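Local coordinates for protein CofB (Escherichia coli, PDB 5AX6) that serves as a minor pilin subunit of the CFA/III type IVb pilus, forming a homotrimer that is suggested to take part in pilus assembly, at the interface of chains A and B. Coordinates in Å, arbitrary orientation; residue numbers count along the deposited sequence, not the author numbering. Chains: chain A/B, CofB.

Contact 1: the interface of chains A and B. Residues chain A 62-64, 178-179, 181, 204; chain B 47-48, 134.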
loop_
_atom_site.group_PDB
_atom_site.type_symbol
_atom_site.label_atom_id
_atom_site.label_comp_id
_atom_site.label_asym_id
_atom_site.label_seq_id
_atom_site.Cartn_x
_atom_site.Cartn_y
_atom_site.Cartn_z
ATOM N N ASP A 62 41.304 -19.481 3.051
ATOM C CA ASP A 62 41.020 -20.844 2.616
ATOM C C ASP A 62 40.551 -21.661 3.819
ATOM O O ASP A 62 41.245 -21.721 4.829
ATOM C CB ASP A 62 42.278 -21.461 1.979
ATOM C CG ASP A 62 42.026 -22.826 1.337
ATOM O OD1 ASP A 62 41.167 -23.600 1.813
ATOM O OD2 ASP A 62 42.722 -23.132 0.349
ATOM N N LEU A 63 39.375 -22.274 3.716
ATOM C CA LEU A 63 38.837 -23.086 4.811
ATOM C C LEU A 63 39.798 -24.186 5.271
ATOM O O LEU A 63 39.713 -24.676 6.408
ATOM C CB LEU A 63 37.509 -23.712 4.396
ATOM C CG LEU A 63 36.285 -22.800 4.483
ATOM C CD1 LEU A 63 35.130 -23.384 3.668
ATOM C CD2 LEU A 63 35.880 -22.605 5.941
ATOM N N ASN A 64 40.715 -24.571 4.389
ATOM C CA ASN A 64 41.603 -25.684 4.685
ATOM C C ASN A 64 42.971 -25.248 5.193
ATOM O O ASN A 64 43.802 -26.084 5.536
ATOM C CB ASN A 64 41.749 -26.570 3.444
ATOM C CG ASN A 64 40.439 -27.203 3.045
ATOM O OD1 ASN A 64 39.846 -27.958 3.817
ATOM N ND2 ASN A 64 39.961 -26.886 1.846
ATOM N N LYS A 178 28.527 -21.915 5.987
ATOM C CA LYS A 178 29.342 -22.081 4.793
ATOM C C LYS A 178 29.948 -23.481 4.811
ATOM O O LYS A 178 29.957 -24.191 3.803
ATOM C CB LYS A 178 30.428 -21.007 4.728
ATOM C CG LYS A 178 31.238 -21.023 3.435
ATOM C CD LYS A 178 32.400 -20.043 3.504
ATOM C CE LYS A 178 33.206 -20.053 2.215
ATOM N NZ LYS A 178 32.494 -19.292 1.161
ATOM N N ASP A 179 30.444 -23.877 5.976
ATOM C CA ASP A 179 30.835 -25.258 6.204
ATOM C C ASP A 179 31.031 -25.505 7.688
ATOM O O ASP A 179 30.957 -24.579 8.521
ATOM C CB ASP A 179 32.115 -25.628 5.434
ATOM C CG ASP A 179 32.065 -27.059 4.866
ATOM O OD1 ASP A 179 31.563 -27.981 5.556
ATOM O OD2 ASP A 179 32.505 -27.260 3.714
ATOM N N TYR A 181 33.664 -27.826 10.183
ATOM C CA TYR A 181 34.870 -28.639 10.266
ATOM C C TYR A 181 35.010 -29.224 11.652
ATOM O O TYR A 181 34.592 -28.620 12.642
ATOM C CB TYR A 181 36.120 -27.814 9.934
ATOM C CG TYR A 181 36.391 -27.634 8.467
ATOM C CD1 TYR A 181 37.467 -28.267 7.861
ATOM C CD2 TYR A 181 35.570 -26.841 7.680
ATOM C CE1 TYR A 181 37.726 -28.101 6.510
ATOM C CE2 TYR A 181 35.816 -26.664 6.334
ATOM C CZ TYR A 181 36.899 -27.296 5.753
ATOM O OH TYR A 181 37.142 -27.125 4.411
ATOM N N THR A 204 35.846 -32.326 7.188
ATOM C CA THR A 204 34.575 -31.599 7.257
ATOM C C THR A 204 33.550 -32.508 7.871
ATOM O O THR A 204 33.730 -33.728 7.876
ATOM C CB THR A 204 34.088 -31.153 5.881
ATOM O OG1 THR A 204 33.807 -32.311 5.089
ATOM C CG2 THR A 204 35.138 -30.301 5.196
ATOM N N GLU B 47 29.398 -26.431 -2.791
ATOM C CA GLU B 47 29.721 -27.472 -1.823
ATOM C C GLU B 47 31.068 -28.105 -2.132
ATOM O O GLU B 47 31.308 -28.542 -3.257
ATOM C CB GLU B 47 28.641 -28.548 -1.818
ATOM C CG GLU B 47 27.360 -28.126 -1.136
ATOM C CD GLU B 47 27.553 -27.915 0.356
ATOM O OE1 GLU B 47 27.372 -28.883 1.124
ATOM O OE2 GLU B 47 27.897 -26.781 0.760
ATOM N N GLN B 48 31.946 -28.169 -1.136
ATOM C CA GLN B 48 33.272 -28.757 -1.343
ATOM C C GLN B 48 33.209 -30.218 -1.771
ATOM O O GLN B 48 34.152 -30.741 -2.359
ATOM C CB GLN B 48 34.112 -28.652 -0.072
ATOM C CG GLN B 48 34.655 -27.276 0.219
ATOM C CD GLN B 48 35.631 -27.286 1.388
ATOM O OE1 GLN B 48 35.252 -27.026 2.531
ATOM N NE2 GLN B 48 36.893 -27.595 1.105
ATOM N N THR B 134 39.871 -22.406 -4.455
ATOM C CA THR B 134 39.267 -23.413 -3.597
ATOM C C THR B 134 38.165 -24.202 -4.312
ATOM O O THR B 134 37.552 -23.711 -5.261
ATOM C CB THR B 134 38.684 -22.775 -2.324
ATOM O OG1 THR B 134 38.312 -23.806 -1.403
ATOM C CG2 THR B 134 37.465 -21.934 -2.659
HETATM O O HOH W 1 31.320 -26.831 1.410
HETATM O O HOH W 2 26.815 -24.768 3.075
#

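Contact 2: the interface of chains A and B. Residues chain A 430; chain B 370, 372, 374, 377, 443, 456-458, 473.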
loop_
_atom_site.group_PDB
_atom_site.type_symbol
_atom_site.label_atom_id
_atom_site.label_comp_id
_atom_site.label_asym_id
_atom_site.label_seq_id
_atom_site.Cartn_x
_atom_site.Cartn_y
_atom_site.Cartn_z
ATOM N N ARG A 430 -47.161 21.966 -7.443
ATOM C CA ARG A 430 -48.172 22.958 -7.073
ATOM C C ARG A 430 -48.914 23.515 -8.288
ATOM O O ARG A 430 -49.807 24.347 -8.145
ATOM C CB ARG A 430 -47.534 24.124 -6.317
ATOM C CG ARG A 430 -47.062 23.811 -4.911
ATOM C CD ARG A 430 -46.171 24.928 -4.420
ATOM N NE ARG A 430 -46.888 26.199 -4.394
ATOM C CZ ARG A 430 -46.348 27.348 -4.018
ATOM N NH1 ARG A 430 -45.076 27.389 -3.646
ATOM N NH2 ARG A 430 -47.078 28.456 -4.016
ATOM N N TYR B 370 -53.994 32.554 -7.532
ATOM C CA TYR B 370 -52.632 32.716 -7.026
ATOM C C TYR B 370 -51.615 31.920 -7.835
ATOM O O TYR B 370 -51.800 30.730 -8.093
ATOM C CB TYR B 370 -52.556 32.309 -5.551
ATOM C CG TYR B 370 -51.176 32.462 -4.961
ATOM C CD1 TYR B 370 -50.683 33.713 -4.624
ATOM C CD2 TYR B 370 -50.362 31.351 -4.739
ATOM C CE1 TYR B 370 -49.415 33.862 -4.086
ATOM C CE2 TYR B 370 -49.098 31.487 -4.203
ATOM C CZ TYR B 370 -48.627 32.743 -3.875
ATOM O OH TYR B 370 -47.365 32.889 -3.341
ATOM N N GLY B 372 -47.568 30.739 -7.922
ATOM C CA GLY B 372 -46.437 30.588 -7.018
ATOM C C GLY B 372 -45.182 31.332 -7.451
ATOM O O GLY B 372 -44.799 31.299 -8.621
ATOM N N VAL B 374 -41.818 30.822 -6.102
ATOM C CA VAL B 374 -41.116 29.991 -5.126
ATOM C C VAL B 374 -39.776 30.574 -4.701
ATOM O O VAL B 374 -39.284 30.240 -3.625
ATOM C CB VAL B 374 -40.891 28.556 -5.656
ATOM C CG1 VAL B 374 -42.231 27.909 -6.013
ATOM C CG2 VAL B 374 -39.928 28.553 -6.857
ATOM N N GLU B 377 -41.206 33.433 -1.949
ATOM C CA GLU B 377 -42.333 33.260 -1.031
ATOM C C GLU B 377 -41.908 33.198 0.425
ATOM O O GLU B 377 -40.928 32.546 0.774
ATOM C CB GLU B 377 -43.115 31.993 -1.370
ATOM C CG GLU B 377 -44.190 32.199 -2.438
ATOM C CD GLU B 377 -44.756 30.887 -2.944
ATOM O OE1 GLU B 377 -44.102 29.840 -2.740
ATOM O OE2 GLU B 377 -45.851 30.900 -3.543
ATOM N N ALA B 443 -49.328 19.697 -1.283
ATOM C CA ALA B 443 -48.484 19.605 -2.455
ATOM C C ALA B 443 -47.142 20.232 -2.119
ATOM O O ALA B 443 -47.069 21.421 -1.804
ATOM C CB ALA B 443 -49.137 20.309 -3.658
ATOM N N THR B 456 -41.173 24.548 -1.218
ATOM C CA THR B 456 -42.400 25.239 -0.839
ATOM C C THR B 456 -43.540 24.254 -0.794
ATOM O O THR B 456 -43.410 23.134 -1.282
ATOM C CB THR B 456 -42.756 26.355 -1.820
ATOM O OG1 THR B 456 -42.902 25.789 -3.134
ATOM C CG2 THR B 456 -41.668 27.414 -1.829
ATOM N N ALA B 457 -44.660 24.675 -0.221
ATOM C CA ALA B 457 -45.785 23.775 -0.026
ATOM C C ALA B 457 -47.096 24.525 0.093
ATOM O O ALA B 457 -47.151 25.602 0.695
ATOM C CB ALA B 457 -45.561 22.921 1.231
ATOM N N THR B 458 -48.155 23.950 -0.463
ATOM C CA THR B 458 -49.500 24.407 -0.119
ATOM C C THR B 458 -50.215 23.287 0.619
ATOM O O THR B 458 -49.952 22.111 0.368
ATOM C CB THR B 458 -50.321 24.823 -1.363
ATOM O OG1 THR B 458 -50.419 23.711 -2.260
ATOM C CG2 THR B 458 -49.645 25.980 -2.078
ATOM N N LEU B 473 -50.026 28.489 2.710
ATOM C CA LEU B 473 -48.707 28.536 2.090
ATOM C C LEU B 473 -47.585 28.324 3.105
ATOM O O LEU B 473 -47.523 29.019 4.113
ATOM C CB LEU B 473 -48.495 29.881 1.388
ATOM C CG LEU B 473 -47.100 30.110 0.804
ATOM C CD1 LEU B 473 -46.865 29.183 -0.386
ATOM C CD2 LEU B 473 -46.903 31.571 0.397
#

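Contact 3: the interface of chains A and B. Residues chain A 296, 311-314; chain B 294, 314, 323-326.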
loop_
_atom_site.group_PDB
_atom_site.type_symbol
_atom_site.label_atom_id
_atom_site.label_comp_id
_atom_site.label_asym_id
_atom_site.label_seq_id
_atom_site.Cartn_x
_atom_site.Cartn_y
_atom_site.Cartn_z
ATOM N N LEU A 296 -4.360 8.043 0.930
ATOM C CA LEU A 296 -5.072 7.489 2.082
ATOM C C LEU A 296 -4.181 7.681 3.290
ATOM O O LEU A 296 -3.157 7.013 3.420
ATOM C CB LEU A 296 -5.386 5.998 1.908
ATOM C CG LEU A 296 -6.685 5.535 1.270
ATOM C CD1 LEU A 296 -6.760 3.994 1.288
ATOM C CD2 LEU A 296 -7.871 6.174 1.989
ATOM N N LEU A 311 -8.259 7.609 12.416
ATOM C CA LEU A 311 -9.049 7.209 11.272
ATOM C C LEU A 311 -8.217 7.401 10.023
ATOM O O LEU A 311 -7.109 7.953 10.073
ATOM C CB LEU A 311 -10.352 8.021 11.191
ATOM C CG LEU A 311 -10.190 9.508 10.853
ATOM C CD1 LEU A 311 -11.461 10.034 10.192
ATOM C CD2 LEU A 311 -9.850 10.344 12.091
ATOM N N ILE A 312 -8.746 6.914 8.910
ATOM C CA ILE A 312 -8.135 7.093 7.599
ATOM C C ILE A 312 -8.888 8.180 6.849
ATOM O O ILE A 312 -10.117 8.242 6.932
ATOM C CB ILE A 312 -8.191 5.805 6.761
ATOM C CG1 ILE A 312 -7.445 4.693 7.485
ATOM C CG2 ILE A 312 -7.585 6.063 5.371
ATOM C CD1 ILE A 312 -6.073 5.094 7.873
ATOM N N LYS A 313 -8.155 9.013 6.124
ATOM C CA LYS A 313 -8.758 10.082 5.322
ATOM C C LYS A 313 -8.244 10.002 3.886
ATOM O O LYS A 313 -7.031 9.989 3.649
ATOM C CB LYS A 313 -8.449 11.457 5.936
ATOM C CG LYS A 313 -9.037 12.631 5.158
ATOM C CD LYS A 313 -8.747 13.949 5.873
ATOM C CE LYS A 313 -9.310 15.134 5.088
ATOM N NZ LYS A 313 -8.982 16.419 5.755
ATOM N N LEU A 314 -9.166 9.934 2.927
ATOM C CA LEU A 314 -8.793 9.960 1.520
ATOM C C LEU A 314 -8.807 11.417 1.068
ATOM O O LEU A 314 -9.863 12.054 1.066
ATOM C CB LEU A 314 -9.759 9.114 0.679
ATOM C CG LEU A 314 -9.483 9.052 -0.825
ATOM C CD1 LEU A 314 -8.140 8.404 -1.127
ATOM C CD2 LEU A 314 -10.604 8.295 -1.538
ATOM N N LEU B 294 -4.473 0.774 12.104
ATOM C CA LEU B 294 -5.658 0.531 11.292
ATOM C C LEU B 294 -5.236 -0.236 10.050
ATOM O O LEU B 294 -4.232 0.110 9.429
ATOM C CB LEU B 294 -6.337 1.849 10.902
ATOM C CG LEU B 294 -6.762 2.735 12.077
ATOM C CD1 LEU B 294 -7.441 3.992 11.545
ATOM C CD2 LEU B 294 -7.694 1.950 13.004
ATOM N N LEU B 314 -11.898 -2.418 6.621
ATOM C CA LEU B 314 -11.074 -1.467 7.353
ATOM C C LEU B 314 -11.314 -1.699 8.841
ATOM O O LEU B 314 -12.429 -1.497 9.326
ATOM C CB LEU B 314 -11.417 -0.024 6.958
ATOM C CG LEU B 314 -10.621 1.084 7.653
ATOM C CD1 LEU B 314 -9.138 1.004 7.324
ATOM C CD2 LEU B 314 -11.173 2.455 7.264
ATOM N N THR B 323 -12.867 3.832 10.693
ATOM C CA THR B 323 -13.456 4.923 9.931
ATOM C C THR B 323 -12.588 5.435 8.811
ATOM O O THR B 323 -11.385 5.636 8.985
ATOM C CB THR B 323 -13.776 6.119 10.852
ATOM O OG1 THR B 323 -14.710 5.683 11.835
ATOM C CG2 THR B 323 -14.371 7.278 10.052
ATOM N N MET B 324 -13.221 5.651 7.664
ATOM C CA MET B 324 -12.584 6.356 6.558
ATOM C C MET B 324 -13.375 7.623 6.240
ATOM O O MET B 324 -14.600 7.585 6.054
ATOM C CB MET B 324 -12.481 5.477 5.309
ATOM C CG MET B 324 -11.675 6.175 4.194
ATOM S SD MET B 324 -11.570 5.291 2.638
ATOM C CE MET B 324 -13.306 5.080 2.247
ATOM N N LEU B 325 -12.679 8.750 6.211
ATOM C CA LEU B 325 -13.281 10.004 5.762
ATOM C C LEU B 325 -13.019 10.145 4.264
ATOM O O LEU B 325 -11.873 10.169 3.815
ATOM C CB LEU B 325 -12.715 11.187 6.559
ATOM C CG LEU B 325 -13.048 12.630 6.139
ATOM C CD1 LEU B 325 -14.522 12.839 5.990
ATOM C CD2 LEU B 325 -12.486 13.606 7.168
ATOM N N ALA B 326 -14.086 10.212 3.482
ATOM C CA ALA B 326 -13.959 10.219 2.031
ATOM C C ALA B 326 -15.303 10.538 1.390
ATOM O O ALA B 326 -16.349 10.376 2.028
ATOM C CB ALA B 326 -13.453 8.863 1.532
#

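Contact 1: the interface of chains A and B
The tight part of this pilin-domain contact is the tip of B:Gln48, which enters a polar notch formed by A:Asn64, A:Asp179 and A:Tyr181. Its chain is extended beyond CG (chi2 -172°), so the terminal amide meets the tyrosine tip to tip, with ring and amide planes 32° apart. As modelled, the phenol OH of A:Tyr181 donates to the amide oxygen OE1 of B:Gln48 at 2.7 Å, in the carbonyl plane and on a lone pair. That same OH lies 2.9 Å from OD1 of A:Asn64, approached from above the carbonyl plane. OE1 of B:Gln48 also stands 3.0 Å from the carboxylate OD2 of A:Asp179, a clash of acceptors, while its NE2 faces ND2 of A:Asn64 at 3.2 Å. The amide is perhaps turned over: its nitrogen could then donate to A:Asp179 OD2 and the phenol oxygen, its oxygen would face A:Asn64 ND2, and the phenol proton would be left for A:Asn64 OD1. A phenylalanine here has no hydroxyl to join B:Gln48 to A:Asn64, and the amide would probably be less firmly oriented. The loose side is water-mediated: water 1 links A:Asp179 OD2, at 2.6 Å, to the backbone N of B:Gln48, at 2.9 Å. B:Thr134 OG1 merely approaches A:Asp62 OD1, at 4.3 Å. In the fold, chain A supplies the start of strand 179-185 and the 62-64 loop, and B:Gln48 follows 3-10 helix 44-46.

Contact 2: the interface of chains A and B
An end-on arginine-carboxylate salt bridge joins the C-terminal domains of two CofB chains, with A:Arg430, just after 3-10 helix 426-428, inserted among a loop and strands of chain B. The arginine hides 112 Å² of its surface against chain B. Its CG stands beside the backbone N, and the chain then bends at chi3 (60°), which directs the guanidinium tip to tip at B:Glu377. Guanidinium and carboxylate planes are 13° apart, nearly coplanar, which suits a two-pronged grip. NH1 of A:Arg430 donates to OE1 of B:Glu377 at 2.8 Å, and the bond is almost straight, 173° at the hydrogen. The second prong runs from NH2 of A:Arg430 to OE2 of B:Glu377, also 2.8 Å; both carboxylate oxygens use syn lone pairs. NH1 of A:Arg430 donates again, in the guanidinium plane, to the hydroxyl OG1 of B:Thr456 at 2.7 Å. This threonine, on strand 452-463, comes in at about a right angle to the arginine, OG1 sitting in the crowded position between its own N and carbonyl carbon. From the second shell, the phenol OH of B:Tyr370 reaches the anti lone pair of B:Glu377 OE2 at 2.5 Å, so that oxygen has two donors, which would probably stabilise its negative charge. Apolar groups also touch the head: the methyl CG2 of B:Thr458 lies 3.6 Å from NE of A:Arg430, and CD1 of B:Leu473 is 3.7 Å from its NH2.

Contact 3: the interface of chains A and B
Backbone hydrogen bonds form the first shell, pairing strand 308-315 of chain A, in the beta-repeat region, with strand 323-325 of chain B in parallel, so that one sheet runs across the chain boundary and is likely to hold the chains of the homotrimer together. A:Ile312 bonds at both its peptide groups: its N donates to B:Thr323 O at 2.9 Å, and its O accepts from B:Leu325 N at 2.7 Å. The register continues where A:Leu314 N meets B:Leu325 O at 2.9 Å, nearly along the C=O axis (173°). On one side of the paired strands, A:Leu311 lies alongside B:Thr323 and B:Leu325, pointing the same way, its CG in the crowded position between N and carbonyl carbon (chi1 69°). A:Lys313 is extended throughout, and the methylenes of its stem run beside B:Leu325, CD to CD2 at 4.0 Å. Farther out, hydrophobic residues of both chains pack beside the strands. A:Ile312 slides past B:Leu294 in the opposite direction and crosses B:Leu314 obliquely, CG1 to CD1 at 4.1 Å. At the other end, CB of A:Leu314 touches CB of B:Ala326 at 3.8 Å. B:Met324 bends at chi3 (57°), and its sulfur SD rests 3.9 Å from the methyl CD2 of A:Leu296.

The C-alpha centres of contacts 1 and 2 are about 98 Å apart; contact 3 lies between them, about 56 Å from contact 1 and 43 Å from contact 2. The two shorter spans add up almost to the long one, so the three lie nearly in a line along the molecule. No residue or secondary-structure element is common to them. Contact 1 joins pilin domains through a small, partly hydrated patch, contact 3 merges strands, and contact 2 ties the C-terminal domains through a salt bridge and an added hydrogen bond. Such spacing suggests that neighbouring chains of the homotrimer are held at separate points along their length.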